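Local atomic coordinates of lysine-sensitive aspartokinase 3 (Escherichia coli, PDB entry 2J0W), a protein that catalyses the ATP-dependent phosphorylation of L-aspartate to 4-phospho-L-aspartate, the first step toward lysine, and is feedback-inhibited by lysine. Residues Val5-Phe9 against Ser201-Ala205; Val217-Val223 against Pro273-Ser279; Pro224-Thr228 against Lys238-Glu242; Ser235-Arg239 against His444-Glu449. One frame throughout, in Å; residues are numbered along the deposited sequence.

Interaction 1: residues Val5-Phe9 against Ser201-Ala205; sequences VVSKF and SDYTA. With ASP (aspartic acid), chain B.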
loop_
_atom_site.group_PDB
_atom_site.type_symbol
_atom_site.label_atom_id
_atom_site.label_comp_id
_atom_site.label_asym_id
_atom_site.label_seq_id
_atom_site.Cartn_x
_atom_site.Cartn_y
_atom_site.Cartn_z
ATOM N N VAL A 5 33.495 1.644 -24.447
ATOM C CA VAL A 5 32.974 2.396 -23.327
ATOM C C VAL A 5 32.205 3.570 -23.896
ATOM O O VAL A 5 32.633 4.188 -24.875
ATOM C CB VAL A 5 34.098 2.905 -22.409
ATOM C CG1 VAL A 5 33.578 4.004 -21.487
ATOM C CG2 VAL A 5 34.633 1.754 -21.584
ATOM N N VAL A 6 31.055 3.843 -23.288
ATOM C CA VAL A 6 30.177 4.945 -23.666
ATOM C C VAL A 6 30.272 6.017 -22.569
ATOM O O VAL A 6 30.081 5.718 -21.386
ATOM C CB VAL A 6 28.722 4.445 -23.792
ATOM C CG1 VAL A 6 27.790 5.601 -24.084
ATOM C CG2 VAL A 6 28.633 3.399 -24.897
ATOM N N SER A 7 30.585 7.252 -22.961
ATOM C CA SER A 7 30.724 8.369 -22.011
ATOM C C SER A 7 29.615 9.422 -22.137
ATOM O O SER A 7 29.222 9.792 -23.247
ATOM C CB SER A 7 32.083 9.059 -22.201
ATOM O OG SER A 7 33.152 8.221 -21.793
ATOM N N LYS A 8 29.123 9.920 -21.007
ATOM C CA LYS A 8 28.063 10.920 -21.039
ATOM C C LYS A 8 28.436 12.194 -20.302
ATOM O O LYS A 8 28.968 12.157 -19.192
ATOM C CB LYS A 8 26.769 10.339 -20.461
ATOM C CG LYS A 8 25.561 11.274 -20.511
ATOM C CD LYS A 8 25.492 12.206 -19.306
ATOM C CE LYS A 8 24.140 12.916 -19.263
ATOM N NZ LYS A 8 23.874 13.654 -17.987
ATOM N N PHE A 9 28.145 13.326 -20.935
ATOM C CA PHE A 9 28.453 14.629 -20.365
ATOM C C PHE A 9 27.206 15.485 -20.258
ATOM O O PHE A 9 26.452 15.635 -21.230
ATOM C CB PHE A 9 29.500 15.316 -21.227
ATOM C CG PHE A 9 30.792 14.560 -21.314
ATOM C CD1 PHE A 9 31.779 14.730 -20.345
ATOM C CD2 PHE A 9 31.025 13.677 -22.369
ATOM C CE1 PHE A 9 32.981 14.038 -20.423
ATOM C CE2 PHE A 9 32.221 12.978 -22.459
ATOM C CZ PHE A 9 33.204 13.160 -21.481
ATOM N N SER A 201 19.349 12.372 -20.830
ATOM C CA SER A 201 20.629 12.094 -21.467
ATOM C C SER A 201 21.340 10.916 -20.792
ATOM O O SER A 201 22.158 10.258 -21.428
ATOM C CB SER A 201 21.534 13.331 -21.457
ATOM O OG SER A 201 21.053 14.315 -22.361
ATOM N N ASP A 202 21.033 10.658 -19.513
ATOM C CA ASP A 202 21.652 9.538 -18.792
ATOM C C ASP A 202 21.089 8.270 -19.382
ATOM O O ASP A 202 21.809 7.306 -19.688
ATOM C CB ASP A 202 21.297 9.531 -17.300
ATOM C CG ASP A 202 21.950 10.650 -16.534
ATOM O OD1 ASP A 202 23.147 10.936 -16.798
ATOM O OD2 ASP A 202 21.263 11.229 -15.655
ATOM N N TYR A 203 19.775 8.292 -19.528
ATOM C CA TYR A 203 19.054 7.162 -20.057
ATOM C C TYR A 203 19.601 6.803 -21.436
ATOM O O TYR A 203 19.874 5.634 -21.719
ATOM C CB TYR A 203 17.565 7.507 -20.106
ATOM C CG TYR A 203 16.653 6.330 -20.333
ATOM C CD1 TYR A 203 17.083 5.026 -20.082
ATOM C CD2 TYR A 203 15.345 6.520 -20.778
ATOM C CE1 TYR A 203 16.231 3.945 -20.272
ATOM C CE2 TYR A 203 14.487 5.447 -20.968
ATOM C CZ TYR A 203 14.932 4.165 -20.711
ATOM O OH TYR A 203 14.069 3.106 -20.858
ATOM N N THR A 204 19.795 7.807 -22.284
ATOM C CA THR A 204 20.306 7.558 -23.624
ATOM C C THR A 204 21.647 6.837 -23.581
ATOM O O THR A 204 21.921 5.951 -24.388
ATOM C CB THR A 204 20.500 8.872 -24.408
ATOM O OG1 THR A 204 19.244 9.543 -24.533
ATOM C CG2 THR A 204 21.056 8.585 -25.795
ATOM N N ALA A 205 22.489 7.227 -22.639
ATOM C CA ALA A 205 23.808 6.628 -22.540
ATOM C C ALA A 205 23.720 5.154 -22.206
ATOM O O ALA A 205 24.418 4.346 -22.800
ATOM C CB ALA A 205 24.637 7.357 -21.504
HETATM N N ASP B . 19.093 18.320 -21.869
HETATM C CA ASP B . 18.013 17.684 -21.118
HETATM C C ASP B . 17.769 18.555 -19.867
HETATM O O ASP B . 18.350 19.666 -19.795
HETATM C CB ASP B . 18.405 16.210 -20.788
HETATM C CG ASP B . 19.570 15.998 -19.797
HETATM O OD1 ASP B . 20.135 17.023 -19.301
HETATM O OD2 ASP B . 19.932 14.800 -19.508
HETATM O OXT ASP B . 17.018 18.093 -18.940
#
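Lys-8 runs along the first turn of helix 200-211 and ends at Asp-202, making the main link between strand 5-9 and that helix, whose local axes are antiparallel to within a few degrees (174°) and 8.6 Å apart. Lys-8 CB points to the helix and rests on CB of Ala-205 at 3.8 Å. The anti placement of CG (chi1 -177°) carries the chain on past Ser-201, Lys-8 CG lying 3.7 Å from Ser-201 O. After the bend at chi2, Lys-8 CD approaches OD1 of Asp-202, and Lys-8 CE fits against CB of Ser-201 at 3.4 Å. Lys-8 NZ closes a salt bridge to Asp-202 OD1 at 3.1 Å, reaching that oxygen from above the carboxylate plane, 52° out of it. Farther back, Val-6 lays CG1 against the carbonyl O of Ala-205 at 3.8 Å. Ser-201 also faces the substrate: its backbone N donates to OD2 of the bound aspartate at 2.8 Å, while its OG is hydrogen-bonded to Ser-39. Lys-8 also touches ADP, and a magnesium ion lies near Asp-202. The amine thus lies between the Asp-202 carboxylate and ADP, consistent with a role in positioning the nucleotide close to the aspartate site.

Interaction 2: residues Val217-Val223 against Pro273-Ser279; sequences VDIWTDV and PVFVGSS. With ADP (adenosine-5'-diphosphate), chain D.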
loop_
_atom_site.group_PDB
_atom_site.type_symbol
_atom_site.label_atom_id
_atom_site.label_comp_id
_atom_site.label_asym_id
_atom_site.label_seq_id
_atom_site.Cartn_x
_atom_site.Cartn_y
_atom_site.Cartn_z
ATOM N N VAL A 217 29.699 2.273 -19.144
ATOM C CA VAL A 217 29.120 3.585 -19.348
ATOM C C VAL A 217 29.719 4.533 -18.335
ATOM O O VAL A 217 29.801 4.201 -17.146
ATOM C CB VAL A 217 27.618 3.530 -19.099
ATOM C CG1 VAL A 217 27.048 4.939 -19.049
ATOM C CG2 VAL A 217 26.949 2.694 -20.159
ATOM N N ASP A 218 30.150 5.704 -18.784
ATOM C CA ASP A 218 30.700 6.682 -17.853
ATOM C C ASP A 218 29.839 7.958 -17.778
ATOM O O ASP A 218 29.659 8.668 -18.770
ATOM C CB ASP A 218 32.140 7.060 -18.229
ATOM C CG ASP A 218 33.153 5.995 -17.838
ATOM O OD1 ASP A 218 33.002 5.396 -16.750
ATOM O OD2 ASP A 218 34.107 5.766 -18.618
ATOM N N ILE A 219 29.302 8.240 -16.598
ATOM C CA ILE A 219 28.483 9.427 -16.403
ATOM C C ILE A 219 29.346 10.546 -15.816
ATOM O O ILE A 219 29.765 10.480 -14.657
ATOM C CB ILE A 219 27.295 9.145 -15.431
ATOM C CG1 ILE A 219 26.451 7.986 -15.959
ATOM C CG2 ILE A 219 26.420 10.390 -15.273
ATOM C CD1 ILE A 219 25.996 8.148 -17.396
ATOM N N TRP A 220 29.613 11.574 -16.610
ATOM C CA TRP A 220 30.419 12.690 -16.136
ATOM C C TRP A 220 29.532 13.865 -15.737
ATOM O O TRP A 220 28.907 14.491 -16.578
ATOM C CB TRP A 220 31.426 13.098 -17.217
ATOM C CG TRP A 220 32.489 12.038 -17.439
ATOM C CD1 TRP A 220 32.571 11.146 -18.477
ATOM C CD2 TRP A 220 33.561 11.711 -16.549
ATOM N NE1 TRP A 220 33.623 10.280 -18.280
ATOM C CE2 TRP A 220 34.248 10.608 -17.103
ATOM C CE3 TRP A 220 34.007 12.244 -15.328
ATOM C CZ2 TRP A 220 35.356 10.028 -16.481
ATOM C CZ3 TRP A 220 35.109 11.666 -14.710
ATOM C CH2 TRP A 220 35.771 10.571 -15.289
ATOM N N THR A 221 29.480 14.161 -14.444
ATOM C CA THR A 221 28.639 15.245 -13.961
ATOM C C THR A 221 29.424 16.354 -13.268
ATOM O O THR A 221 30.598 16.549 -13.563
ATOM C CB THR A 221 27.543 14.698 -13.017
ATOM O OG1 THR A 221 26.785 15.785 -12.475
ATOM C CG2 THR A 221 28.158 13.908 -11.901
ATOM N N ASP A 222 28.771 17.080 -12.359
ATOM C CA ASP A 222 29.397 18.184 -11.635
ATOM C C ASP A 222 29.633 17.828 -10.160
ATOM O O ASP A 222 29.759 18.703 -9.296
ATOM C CB ASP A 222 28.516 19.434 -11.738
ATOM C CG ASP A 222 27.224 19.315 -10.946
ATOM O OD1 ASP A 222 26.947 18.225 -10.413
ATOM O OD2 ASP A 222 26.480 20.314 -10.851
ATOM N N VAL A 223 29.685 16.528 -9.886
ATOM C CA VAL A 223 29.903 16.006 -8.540
ATOM C C VAL A 223 30.626 14.675 -8.688
ATOM O O VAL A 223 30.180 13.808 -9.426
ATOM C CB VAL A 223 28.570 15.788 -7.814
ATOM C CG1 VAL A 223 28.631 14.524 -6.981
ATOM C CG2 VAL A 223 28.268 16.986 -6.943
ATOM N N PRO A 273 28.165 -2.170 -16.031
ATOM C CA PRO A 273 28.506 -1.284 -14.915
ATOM C C PRO A 273 28.545 0.173 -15.378
ATOM O O PRO A 273 28.875 0.452 -16.526
ATOM C CB PRO A 273 29.866 -1.816 -14.459
ATOM C CG PRO A 273 30.465 -2.308 -15.727
ATOM C CD PRO A 273 29.308 -3.030 -16.385
ATOM N N VAL A 274 28.213 1.088 -14.471
ATOM C CA VAL A 274 28.162 2.518 -14.770
ATOM C C VAL A 274 29.037 3.299 -13.802
ATOM O O VAL A 274 28.962 3.095 -12.593
ATOM C CB VAL A 274 26.682 3.033 -14.661
ATOM C CG1 VAL A 274 26.622 4.546 -14.763
ATOM C CG2 VAL A 274 25.827 2.404 -15.756
ATOM N N PHE A 275 29.869 4.186 -14.345
ATOM C CA PHE A 275 30.744 5.005 -13.523
ATOM C C PHE A 275 30.253 6.454 -13.402
ATOM O O PHE A 275 29.794 7.046 -14.384
ATOM C CB PHE A 275 32.158 5.016 -14.082
ATOM C CG PHE A 275 33.063 5.928 -13.333
ATOM C CD1 PHE A 275 33.460 5.607 -12.044
ATOM C CD2 PHE A 275 33.448 7.146 -13.874
ATOM C CE1 PHE A 275 34.227 6.479 -11.297
ATOM C CE2 PHE A 275 34.217 8.036 -13.134
ATOM C CZ PHE A 275 34.608 7.702 -11.838
ATOM N N VAL A 276 30.384 7.038 -12.211
ATOM C CA VAL A 276 29.908 8.400 -11.982
ATOM C C VAL A 276 30.956 9.325 -11.364
ATOM O O VAL A 276 31.307 9.175 -10.195
ATOM C CB VAL A 276 28.633 8.414 -11.045
ATOM C CG1 VAL A 276 28.047 9.831 -10.956
ATOM C CG2 VAL A 276 27.573 7.444 -11.559
ATOM N N GLY A 277 31.422 10.306 -12.142
ATOM C CA GLY A 277 32.416 11.238 -11.641
ATOM C C GLY A 277 32.268 12.657 -12.157
ATOM O O GLY A 277 31.488 12.920 -13.082
ATOM N N SER A 278 33.029 13.565 -11.543
ATOM C CA SER A 278 33.051 14.991 -11.881
ATOM C C SER A 278 33.859 15.216 -13.155
ATOM O O SER A 278 34.902 14.597 -13.345
ATOM C CB SER A 278 33.680 15.782 -10.726
ATOM O OG SER A 278 33.699 17.178 -10.976
ATOM N N SER A 279 33.376 16.097 -14.026
ATOM C CA SER A 279 34.075 16.380 -15.275
ATOM C C SER A 279 35.101 17.478 -15.033
ATOM O O SER A 279 35.997 17.713 -15.850
ATOM C CB SER A 279 33.087 16.826 -16.350
ATOM O OG SER A 279 32.430 18.019 -15.955
HETATM P PB ADP D . 24.055 16.352 -15.214
HETATM O O1B ADP D . 25.484 15.972 -15.147
HETATM O O2B ADP D . 23.794 17.417 -16.251
HETATM O O3B ADP D . 23.140 15.108 -15.463
HETATM P PA ADP D . 22.416 17.013 -12.903
HETATM O O1A ADP D . 22.210 18.354 -12.302
HETATM O O2A ADP D . 21.280 16.469 -13.709
HETATM O O3A ADP D . 23.711 17.006 -13.800
HETATM O "O5'" ADP D . 22.747 16.120 -11.601
HETATM C "C5'" ADP D . 23.926 16.161 -10.736
HETATM C "C4'" ADP D . 23.447 16.603 -9.364
HETATM O "O4'" ADP D . 22.441 15.780 -8.704
HETATM C "C3'" ADP D . 24.466 16.800 -8.272
HETATM O "O3'" ADP D . 25.195 17.973 -8.700
HETATM C "C2'" ADP D . 23.562 16.977 -7.071
HETATM O "O2'" ADP D . 23.082 18.308 -6.974
HETATM C "C1'" ADP D . 22.438 16.035 -7.310
HETATM N N9 ADP D . 22.399 14.788 -6.406
HETATM C C8 ADP D . 21.264 14.435 -5.766
HETATM N N7 ADP D . 21.353 13.353 -5.020
HETATM C C5 ADP D . 22.626 12.967 -5.191
HETATM C C6 ADP D . 23.340 11.846 -4.626
HETATM N N6 ADP D . 22.817 10.975 -3.834
HETATM N N1 ADP D . 24.687 11.751 -5.023
HETATM C C2 ADP D . 25.298 12.676 -5.887
HETATM N N3 ADP D . 24.621 13.736 -6.415
HETATM C C4 ADP D . 23.320 13.842 -6.048
#
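Strands 217-221 and 274-278 run parallel, 4.6 Å apart at an angle of 20°, and their backbone ladder is the tight part of the contact. At its middle, Ile-219 N donates to Phe-275 O at 2.6 Å and Ile-219 O accepts from Gly-277 N at 3.0 Å. On the buried face Ile-219 CG1 meets Val-274 CG1 at 3.6 Å. The face of Asp-218, Trp-220 and Phe-275 is looser, both aromatics being partly exposed. The edge of Phe-275 meets the face of the Trp-220 six-membered ring, planes at 65°. The CE3-CZ3 rim of the indole passes close to Gly-277, and the indole stacks on Phe-9. With an alanine in place of Trp-220, Phe-275 and Phe-9 would probably both lose their aromatic partner. At the strand end Thr-221 is still paired, its O accepting from Ser-279 N, while its OG1 donates to ADP O1B at 3.0 Å. Just beyond, Asp-222 OD1 accepts from the ribose O3'. Phosphate and ribose thus have separate grips, and Arg-232, paired with Asp-222 OD2, probably steadies the second.

Interaction 3: residues Pro224-Thr228 against Lys238-Glu242; sequences PGIYT and KRIDE. With ADP (adenosine-5'-diphosphate), chain D.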
loop_
_atom_site.group_PDB
_atom_site.type_symbol
_atom_site.label_atom_id
_atom_site.label_comp_id
_atom_site.label_asym_id
_atom_site.label_seq_id
_atom_site.Cartn_x
_atom_site.Cartn_y
_atom_site.Cartn_z
ATOM N N PRO A 224 31.743 14.493 -7.970
ATOM C CA PRO A 224 32.560 13.279 -8.009
ATOM C C PRO A 224 31.932 12.033 -7.412
ATOM O O PRO A 224 32.239 11.674 -6.276
ATOM C CB PRO A 224 33.807 13.700 -7.258
ATOM C CG PRO A 224 33.239 14.552 -6.196
ATOM C CD PRO A 224 32.256 15.421 -6.948
ATOM N N GLY A 225 31.065 11.375 -8.186
ATOM C CA GLY A 225 30.407 10.155 -7.733
ATOM C C GLY A 225 29.009 10.296 -7.147
ATOM O O GLY A 225 28.392 11.357 -7.228
ATOM N N ILE A 226 28.509 9.209 -6.564
ATOM C CA ILE A 226 27.188 9.177 -5.936
ATOM C C ILE A 226 27.399 9.289 -4.413
ATOM O O ILE A 226 28.140 8.498 -3.824
ATOM C CB ILE A 226 26.458 7.838 -6.268
ATOM C CG1 ILE A 226 26.349 7.659 -7.785
ATOM C CG2 ILE A 226 25.065 7.812 -5.649
ATOM C CD1 ILE A 226 25.790 6.298 -8.196
ATOM N N TYR A 227 26.758 10.262 -3.778
ATOM C CA TYR A 227 26.920 10.448 -2.339
ATOM C C TYR A 227 25.811 9.821 -1.518
ATOM O O TYR A 227 24.857 9.293 -2.068
ATOM C CB TYR A 227 27.004 11.937 -2.009
ATOM C CG TYR A 227 28.309 12.559 -2.420
ATOM C CD1 TYR A 227 28.824 12.348 -3.692
ATOM C CD2 TYR A 227 29.043 13.342 -1.533
ATOM C CE1 TYR A 227 30.034 12.890 -4.076
ATOM C CE2 TYR A 227 30.261 13.895 -1.909
ATOM C CZ TYR A 227 30.750 13.661 -3.184
ATOM O OH TYR A 227 31.956 14.187 -3.578
ATOM N N THR A 228 25.939 9.888 -0.198
ATOM C CA THR A 228 24.934 9.331 0.698
ATOM C C THR A 228 23.679 10.199 0.731
ATOM O O THR A 228 22.747 9.945 1.490
ATOM C CB THR A 228 25.476 9.197 2.131
ATOM O OG1 THR A 228 25.893 10.484 2.606
ATOM C CG2 THR A 228 26.647 8.217 2.163
ATOM N N LYS A 238 28.749 12.078 2.527
ATOM C CA LYS A 238 29.922 11.258 2.221
ATOM C C LYS A 238 29.789 10.633 0.829
ATOM O O LYS A 238 28.686 10.258 0.423
ATOM C CB LYS A 238 30.081 10.107 3.249
ATOM C CG LYS A 238 29.715 10.407 4.718
ATOM C CD LYS A 238 30.605 11.475 5.359
ATOM C CE LYS A 238 30.218 11.737 6.821
ATOM N NZ LYS A 238 30.961 12.907 7.387
ATOM N N ARG A 239 30.899 10.516 0.100
ATOM C CA ARG A 239 30.862 9.880 -1.218
ATOM C C ARG A 239 30.757 8.372 -1.024
ATOM O O ARG A 239 31.175 7.848 0.000
ATOM C CB ARG A 239 32.132 10.154 -2.035
ATOM C CG ARG A 239 32.063 9.491 -3.409
ATOM C CD ARG A 239 33.237 8.586 -3.708
ATOM N NE ARG A 239 34.253 9.315 -4.452
ATOM C CZ ARG A 239 35.120 10.160 -3.903
ATOM N NH1 ARG A 239 35.111 10.375 -2.591
ATOM N NH2 ARG A 239 35.965 10.828 -4.671
ATOM N N ILE A 240 30.212 7.680 -2.014
ATOM C CA ILE A 240 30.059 6.233 -1.950
ATOM C C ILE A 240 30.866 5.619 -3.073
ATOM O O ILE A 240 30.424 5.600 -4.212
ATOM C CB ILE A 240 28.599 5.839 -2.142
ATOM C CG1 ILE A 240 27.765 6.443 -1.016
ATOM C CG2 ILE A 240 28.482 4.322 -2.246
ATOM C CD1 ILE A 240 26.296 6.175 -1.162
ATOM N N ASP A 241 32.043 5.103 -2.745
ATOM C CA ASP A 241 32.932 4.538 -3.761
ATOM C C ASP A 241 32.359 3.425 -4.636
ATOM O O ASP A 241 32.708 3.320 -5.814
ATOM C CB ASP A 241 34.238 4.070 -3.111
ATOM C CG ASP A 241 34.969 5.200 -2.397
ATOM O OD1 ASP A 241 35.210 6.252 -3.038
ATOM O OD2 ASP A 241 35.304 5.031 -1.205
ATOM N N GLU A 242 31.494 2.583 -4.085
ATOM C CA GLU A 242 30.932 1.512 -4.903
ATOM C C GLU A 242 29.578 1.067 -4.370
ATOM O O GLU A 242 29.387 0.966 -3.160
ATOM C CB GLU A 242 31.897 0.318 -4.961
ATOM C CG GLU A 242 31.504 -0.745 -5.984
ATOM C CD GLU A 242 32.441 -1.942 -5.989
ATOM O OE1 GLU A 242 32.568 -2.601 -4.938
ATOM O OE2 GLU A 242 33.046 -2.219 -7.046
HETATM P PB ADP D . 24.055 16.352 -15.214
HETATM O O1B ADP D . 25.484 15.972 -15.147
HETATM O O2B ADP D . 23.794 17.417 -16.251
HETATM O O3B ADP D . 23.140 15.108 -15.463
HETATM P PA ADP D . 22.416 17.013 -12.903
HETATM O O1A ADP D . 22.210 18.354 -12.302
HETATM O O2A ADP D . 21.280 16.469 -13.709
HETATM O O3A ADP D . 23.711 17.006 -13.800
HETATM O "O5'" ADP D . 22.747 16.120 -11.601
HETATM C "C5'" ADP D . 23.926 16.161 -10.736
HETATM C "C4'" ADP D . 23.447 16.603 -9.364
HETATM O "O4'" ADP D . 22.441 15.780 -8.704
HETATM C "C3'" ADP D . 24.466 16.800 -8.272
HETATM O "O3'" ADP D . 25.195 17.973 -8.700
HETATM C "C2'" ADP D . 23.562 16.977 -7.071
HETATM O "O2'" ADP D . 23.082 18.308 -6.974
HETATM C "C1'" ADP D . 22.438 16.035 -7.310
HETATM N N9 ADP D . 22.399 14.788 -6.406
HETATM C C8 ADP D . 21.264 14.435 -5.766
HETATM N N7 ADP D . 21.353 13.353 -5.020
HETATM C C5 ADP D . 22.626 12.967 -5.191
HETATM C C6 ADP D . 23.340 11.846 -4.626
HETATM N N6 ADP D . 22.817 10.975 -3.834
HETATM N N1 ADP D . 24.687 11.751 -5.023
HETATM C C2 ADP D . 25.298 12.676 -5.887
HETATM N N3 ADP D . 24.621 13.736 -6.415
HETATM C C4 ADP D . 23.320 13.842 -6.048
#
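The Tyr-227 ring lies flat against the start of the Arg-239 side chain. Arg-239 CB stands over the Tyr-227 ring in a CH-pi contact, 4.0 Å from the centroid and 14° off the normal. The guanidinium, turned 17° from the ring plane, lies beyond the ring toward Pro-224 O, leaving CB to make the CH-pi contact. The anti CG (chi1 -179°) leads the arginine that way, and its NH2 is hydrogen-bonded to Gly-285 O. Thr-228 CG2 meets Ile-240 CG1 at 3.8 Å. Thr-228 N donates to Lys-238 O at 2.8 Å, but the bond from Ile-240 N to Ile-226 O is bent, so the strands pair only weakly. The Tyr-227 backbone reads the adenine, its N donating to ADP N1 at 2.8 Å and its O accepting from N6. A glycine at Tyr-227 would probably leave the Arg-239 methylenes without their ring and let the adenine-binding backbone flex. The hairpin of strands 226-227 and 239-244 ends the large mixed sheet beside strand 287-290, with strand 299-313 touching Thr-228 and Ile-240.

Interaction 4: residues Ser235-Arg239 against His444-Glu449; sequences SAAKR and HSNLFE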
loop_
_atom_site.group_PDB
_atom_site.type_symbol
_atom_site.label_atom_id
_atom_site.label_comp_id
_atom_site.label_asym_id
_atom_site.label_seq_id
_atom_site.Cartn_x
_atom_site.Cartn_y
_atom_site.Cartn_z
ATOM N N SER A 235 25.879 18.977 3.428
ATOM C CA SER A 235 27.260 19.382 3.194
ATOM C C SER A 235 28.179 18.225 3.604
ATOM O O SER A 235 29.114 17.847 2.891
ATOM C CB SER A 235 27.570 20.625 4.034
ATOM O OG SER A 235 26.423 21.454 4.138
ATOM N N ALA A 236 27.877 17.658 4.765
ATOM C CA ALA A 236 28.638 16.551 5.312
ATOM C C ALA A 236 28.353 15.235 4.604
ATOM O O ALA A 236 28.666 14.167 5.133
ATOM C CB ALA A 236 28.339 16.411 6.783
ATOM N N ALA A 237 27.763 15.304 3.416
ATOM C CA ALA A 237 27.451 14.097 2.664
ATOM C C ALA A 237 28.727 13.383 2.291
ATOM O O ALA A 237 29.666 13.998 1.796
ATOM C CB ALA A 237 26.691 14.446 1.421
ATOM N N LYS A 238 28.749 12.078 2.527
ATOM C CA LYS A 238 29.922 11.258 2.221
ATOM C C LYS A 238 29.789 10.633 0.829
ATOM O O LYS A 238 28.686 10.258 0.423
ATOM C CB LYS A 238 30.081 10.107 3.249
ATOM C CG LYS A 238 29.715 10.407 4.718
ATOM C CD LYS A 238 30.605 11.475 5.359
ATOM C CE LYS A 238 30.218 11.737 6.821
ATOM N NZ LYS A 238 30.961 12.907 7.387
ATOM N N ARG A 239 30.899 10.516 0.100
ATOM C CA ARG A 239 30.862 9.880 -1.218
ATOM C C ARG A 239 30.757 8.372 -1.024
ATOM O O ARG A 239 31.175 7.848 0.000
ATOM C CB ARG A 239 32.132 10.154 -2.035
ATOM C CG ARG A 239 32.063 9.491 -3.409
ATOM C CD ARG A 239 33.237 8.586 -3.708
ATOM N NE ARG A 239 34.253 9.315 -4.452
ATOM C CZ ARG A 239 35.120 10.160 -3.903
ATOM N NH1 ARG A 239 35.111 10.375 -2.591
ATOM N NH2 ARG A 239 35.965 10.828 -4.671
ATOM N N HIS A 444 20.491 11.866 8.214
ATOM C CA HIS A 444 21.860 11.678 7.736
ATOM C C HIS A 444 22.863 11.802 8.873
ATOM O O HIS A 444 23.788 10.985 9.006
ATOM C CB HIS A 444 22.164 12.733 6.659
ATOM C CG HIS A 444 23.393 12.450 5.862
ATOM N ND1 HIS A 444 24.621 12.977 6.182
ATOM C CD2 HIS A 444 23.588 11.650 4.789
ATOM C CE1 HIS A 444 25.527 12.511 5.339
ATOM N NE2 HIS A 444 24.926 11.704 4.485
ATOM N N SER A 445 22.656 12.830 9.691
ATOM C CA SER A 445 23.513 13.127 10.824
ATOM C C SER A 445 23.726 11.926 11.744
ATOM O O SER A 445 24.817 11.355 11.754
ATOM C CB SER A 445 22.932 14.313 11.613
ATOM O OG SER A 445 23.780 14.666 12.684
ATOM N N ASN A 446 22.702 11.533 12.500
ATOM C CA ASN A 446 22.845 10.400 13.399
ATOM C C ASN A 446 22.699 9.133 12.560
ATOM O O ASN A 446 22.103 8.153 13.007
ATOM C CB ASN A 446 21.774 10.429 14.514
ATOM C CG ASN A 446 20.447 9.871 14.059
ATOM O OD1 ASN A 446 19.856 10.397 13.125
ATOM N ND2 ASN A 446 19.979 8.795 14.699
ATOM N N LEU A 447 23.235 9.138 11.338
ATOM C CA LEU A 447 23.131 7.958 10.474
ATOM C C LEU A 447 24.359 7.648 9.612
ATOM O O LEU A 447 24.664 6.480 9.327
ATOM C CB LEU A 447 21.890 8.094 9.587
ATOM C CG LEU A 447 21.083 6.800 9.435
ATOM C CD1 LEU A 447 19.718 7.052 8.799
ATOM C CD2 LEU A 447 21.903 5.827 8.617
ATOM N N PHE A 448 25.071 8.695 9.210
ATOM C CA PHE A 448 26.252 8.518 8.370
ATOM C C PHE A 448 27.439 9.325 8.863
ATOM O O PHE A 448 28.594 9.016 8.548
ATOM C CB PHE A 448 25.908 8.921 6.945
ATOM C CG PHE A 448 24.704 8.206 6.402
ATOM C CD1 PHE A 448 24.815 6.917 5.889
ATOM C CD2 PHE A 448 23.454 8.815 6.422
ATOM C CE1 PHE A 448 23.699 6.246 5.401
ATOM C CE2 PHE A 448 22.335 8.156 5.939
ATOM C CZ PHE A 448 22.457 6.867 5.425
ATOM N N GLU A 449 27.143 10.363 9.636
ATOM C CA GLU A 449 28.167 11.241 10.185
ATOM C C GLU A 449 28.665 10.692 11.521
ATOM O O GLU A 449 29.811 10.910 11.887
ATOM C CB GLU A 449 27.578 12.633 10.391
ATOM C CG GLU A 449 27.055 13.273 9.125
ATOM C CD GLU A 449 26.194 14.477 9.419
ATOM O OE1 GLU A 449 26.643 15.344 10.202
ATOM O OE2 GLU A 449 25.073 14.553 8.867
#
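Residues 235-239 form an irregular loop that passes the final residues of the chain, 444-449, in the end part of the last helix. The closest CA pair, Ala-236 and Glu-449, is 7.2 Å apart, and side chains reach across, largely to backbone atoms of the other segment. The His-444 imidazole, swung out with CG anti to the backbone N (chi1 -166°), brings CE1 to 3.6 Å from the carbonyl O of Ala-236, which lies at the ring edge, and to 3.7 Å from Ala-237 CA. Phe-448 CB packs over one face of this ring, and NE2 probably hydrogen-bonds to OG1 of Thr-228, though the two are modelled very close. The Glu-449 carboxylate carbon CD sits on Ala-236 CB at 3.9 Å. Lys-238 lays CE 3.6 Å from Phe-448 O, but its NZ stays 5.7 Å from Glu-449 OE1, too far for a salt bridge. This small surface contact joins the loop between strands 226-227 and 239-244 of the kinase part to the last helix of the ACT part, with Leu-302 of strand 299-313 touching both His-444 and Phe-448.

Overall arrangement
From the N terminus, interaction 1 closes the first long loop, bringing helix 200-211 back onto strand 5-9 across a largely helical excursion. Strand 216-221 follows that helix directly and pairs beside strand 5-9, so interaction 2 begins where interaction 1 has ended. The loop that interaction 2 closes at 273-279 encloses interaction 3, a short hairpin closed over nine residues; Val-276 packs on Ile-226 between them, and both reach ADP. Interaction 4 shares Lys-238 and Arg-239 with interaction 3 and crosses interaction 2 along the chain, its second segment being the C terminus. Together they tie the kinase sheet, with its nucleotide and aspartate sites, to the C-terminal ACT helix.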